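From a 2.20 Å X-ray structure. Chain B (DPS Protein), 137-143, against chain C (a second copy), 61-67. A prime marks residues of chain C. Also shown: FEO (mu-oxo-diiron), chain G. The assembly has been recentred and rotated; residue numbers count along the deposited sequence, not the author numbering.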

# COMPACT_ATOMS: atom_id res chain seq x y z
N LEU B 137 -3.13 -3.11 -8.59
CA LEU B 137 -4.56 -3.36 -8.68
C LEU B 137 -4.90 -4.78 -8.24
O LEU B 137 -5.90 -5.01 -7.56
CB LEU B 137 -5.06 -3.13 -10.11
CG LEU B 137 -4.95 -1.71 -10.66
CD1 LEU B 137 -5.61 -1.63 -12.04
CD2 LEU B 137 -5.60 -0.74 -9.70
N GLU B 138 -4.08 -5.74 -8.65
CA GLU B 138 -4.32 -7.13 -8.29
C GLU B 138 -4.28 -7.29 -6.77
O GLU B 138 -5.04 -8.07 -6.21
CB GLU B 138 -3.28 -8.03 -8.96
CG GLU B 138 -3.49 -8.13 -10.48
CD GLU B 138 -2.48 -9.01 -11.17
OE1 GLU B 138 -1.64 -9.63 -10.49
OE2 GLU B 138 -2.52 -9.10 -12.41
N LYS B 139 -3.41 -6.54 -6.11
CA LYS B 139 -3.32 -6.61 -4.65
C LYS B 139 -4.57 -5.99 -4.03
O LYS B 139 -5.14 -6.54 -3.09
CB LYS B 139 -2.07 -5.90 -4.16
CG LYS B 139 -1.87 -5.97 -2.65
CD LYS B 139 -0.54 -5.38 -2.24
CE LYS B 139 -0.41 -5.31 -0.72
NZ LYS B 139 0.92 -4.78 -0.30
N HIS B 140 -4.99 -4.84 -4.56
CA HIS B 140 -6.18 -4.16 -4.06
C HIS B 140 -7.39 -5.07 -4.25
O HIS B 140 -8.27 -5.15 -3.39
CB HIS B 140 -6.43 -2.84 -4.80
CG HIS B 140 -5.56 -1.71 -4.35
ND1 HIS B 140 -5.40 -1.37 -3.02
CD2 HIS B 140 -4.84 -0.81 -5.06
CE1 HIS B 140 -4.62 -0.31 -2.93
NE2 HIS B 140 -4.27 0.05 -4.15
N VAL B 141 -7.44 -5.76 -5.39
CA VAL B 141 -8.56 -6.65 -5.67
C VAL B 141 -8.70 -7.75 -4.62
O VAL B 141 -9.81 -8.06 -4.18
CB VAL B 141 -8.42 -7.28 -7.09
CG1 VAL B 141 -9.41 -8.42 -7.27
CG2 VAL B 141 -8.68 -6.20 -8.15
N TRP B 142 -7.59 -8.35 -4.21
CA TRP B 142 -7.67 -9.39 -3.18
C TRP B 142 -8.25 -8.80 -1.89
O TRP B 142 -9.15 -9.38 -1.28
CB TRP B 142 -6.28 -9.98 -2.89
CG TRP B 142 -6.08 -10.32 -1.43
CD1 TRP B 142 -6.86 -11.16 -0.66
CD2 TRP B 142 -5.08 -9.79 -0.55
NE1 TRP B 142 -6.41 -11.16 0.64
CE2 TRP B 142 -5.32 -10.33 0.74
CE3 TRP B 142 -4.01 -8.89 -0.72
CZ2 TRP B 142 -4.53 -10.00 1.84
CZ3 TRP B 142 -3.23 -8.58 0.38
CH2 TRP B 142 -3.49 -9.13 1.64
N MET B 143 -7.74 -7.66 -1.46
CA MET B 143 -8.22 -7.02 -0.24
C MET B 143 -9.68 -6.62 -0.28
O MET B 143 -10.42 -6.87 0.67
CB MET B 143 -7.36 -5.79 0.09
CG MET B 143 -5.93 -6.13 0.44
SD MET B 143 -4.94 -4.70 0.93
CE MET B 143 -4.18 -4.30 -0.59
FE1 FEO G . 0.98 -7.58 4.85
FE2 FEO G . 0.41 -4.60 3.50
O FEO G . 0.80 -5.64 5.19
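Chain C 61-67: AERVLSI

Chain C residues 61 to 66 are helical, continuing a helix that begins earlier in the chain. Ile67′ is the first residue to leave helical phi/psi, at -108/12. The helix crosses the chain B helix, 137-143, at 76°, with the axes 8.9 Å apart at closest approach. The nearest CA atoms are those of Trp142 and Ser66′, 5.2 Å apart. The two stretches together bury 387 Å².

Trp142 is covered most. Its CA-to-CB bond points toward chain C, and Leu65′ lies over one face of the indole. Leu65′ CB sits 3.9 Å from the centroid of the five-membered ring of Trp142, 4° off the normal, a CH-pi contact. Leu65′ CD1 packs 3.5 Å from Trp142 CZ2. Glu62′ CG lies 3.7 Å from Trp142 CH2, so the aliphatic part of this acidic side chain also meets the indole.

Glu138 comes next. Its OE1 takes hydrogen bonds from Arg63′ NH1 at 2.6 Å and Arg63′ NH2 at 2.7 Å, forming a salt bridge at the edge of the guanidinium. The Arg63′ CA-to-CB bond points away from chain B, but the chain turns at chi2 (p, 58°) and its end comes nearer, reaching the Glu138 carboxylate.

Ser66′ fits close to the chain B backbone, with OG 3.5 Å from Lys139 CA. That OG donates to Glu62′ O at 2.8 Å, within its own helix. Water 1 joins the two backbones, donating to Glu138 O at 2.7 Å and to Ser66′ O at 2.5 Å.

Lys139 is all t. Its NZ makes a long salt bridge to Glu62′ OE1, 3.6 Å, and water 2 spans the pair, 2.8 Å from Lys139 NZ and 2.8 Å from Glu62′ OE1. Glu62′ OE2 binds FE1 of the mu-oxo-diiron group at 2.1 Å, so one carboxylate serves both the metal and the interface.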

# COMPACT_ATOMS: atom_id res chain seq x y z
N ALA C 61 3.68 -14.02 0.32
CA ALA C 61 2.40 -14.57 0.75
C ALA C 61 1.23 -13.78 0.20
O ALA C 61 0.22 -14.35 -0.21
CB ALA C 61 2.34 -14.60 2.26
N GLU C 62 1.35 -12.46 0.19
CA GLU C 62 0.26 -11.64 -0.32
C GLU C 62 0.11 -11.72 -1.83
O GLU C 62 -0.97 -11.51 -2.37
CB GLU C 62 0.42 -10.20 0.18
CG GLU C 62 0.06 -10.12 1.66
CD GLU C 62 0.22 -8.75 2.27
OE1 GLU C 62 0.78 -7.85 1.62
OE2 GLU C 62 -0.21 -8.60 3.43
N ARG C 63 1.20 -12.05 -2.53
CA ARG C 63 1.13 -12.21 -3.97
C ARG C 63 0.35 -13.52 -4.20
O ARG C 63 -0.42 -13.63 -5.14
CB ARG C 63 2.53 -12.29 -4.59
CG ARG C 63 2.53 -12.45 -6.10
CD ARG C 63 1.79 -11.31 -6.80
NE ARG C 63 1.50 -11.62 -8.19
CZ ARG C 63 0.55 -11.02 -8.91
NH1 ARG C 63 -0.19 -10.06 -8.36
NH2 ARG C 63 0.33 -11.39 -10.16
N VAL C 64 0.58 -14.51 -3.34
CA VAL C 64 -0.13 -15.78 -3.45
C VAL C 64 -1.62 -15.49 -3.33
O VAL C 64 -2.42 -15.96 -4.14
CB VAL C 64 0.28 -16.76 -2.32
CG1 VAL C 64 -0.72 -17.92 -2.24
CG2 VAL C 64 1.68 -17.30 -2.57
N LEU C 65 -1.98 -14.71 -2.33
CA LEU C 65 -3.38 -14.34 -2.12
C LEU C 65 -3.93 -13.58 -3.32
O LEU C 65 -5.07 -13.79 -3.73
CB LEU C 65 -3.51 -13.48 -0.86
CG LEU C 65 -3.25 -14.16 0.50
CD1 LEU C 65 -2.98 -13.10 1.56
CD2 LEU C 65 -4.46 -15.01 0.88
N SER C 66 -3.11 -12.69 -3.88
CA SER C 66 -3.52 -11.88 -5.02
C SER C 66 -3.80 -12.68 -6.28
O SER C 66 -4.49 -12.19 -7.18
CB SER C 66 -2.45 -10.82 -5.30
OG SER C 66 -2.37 -9.90 -4.23
N ILE C 67 -3.28 -13.90 -6.36
CA ILE C 67 -3.54 -14.72 -7.53
C ILE C 67 -4.49 -15.87 -7.21
O ILE C 67 -4.64 -16.80 -8.00
CB ILE C 67 -2.24 -15.30 -8.14
CG1 ILE C 67 -1.50 -16.15 -7.11
CG2 ILE C 67 -1.36 -14.17 -8.67
CD1 ILE C 67 -0.44 -17.06 -7.73
O HOH W 1 -6.25 -10.37 -7.00
O HOH W 2 2.52 -7.11 -0.43
O HOH W 3 -1.54 -5.39 3.13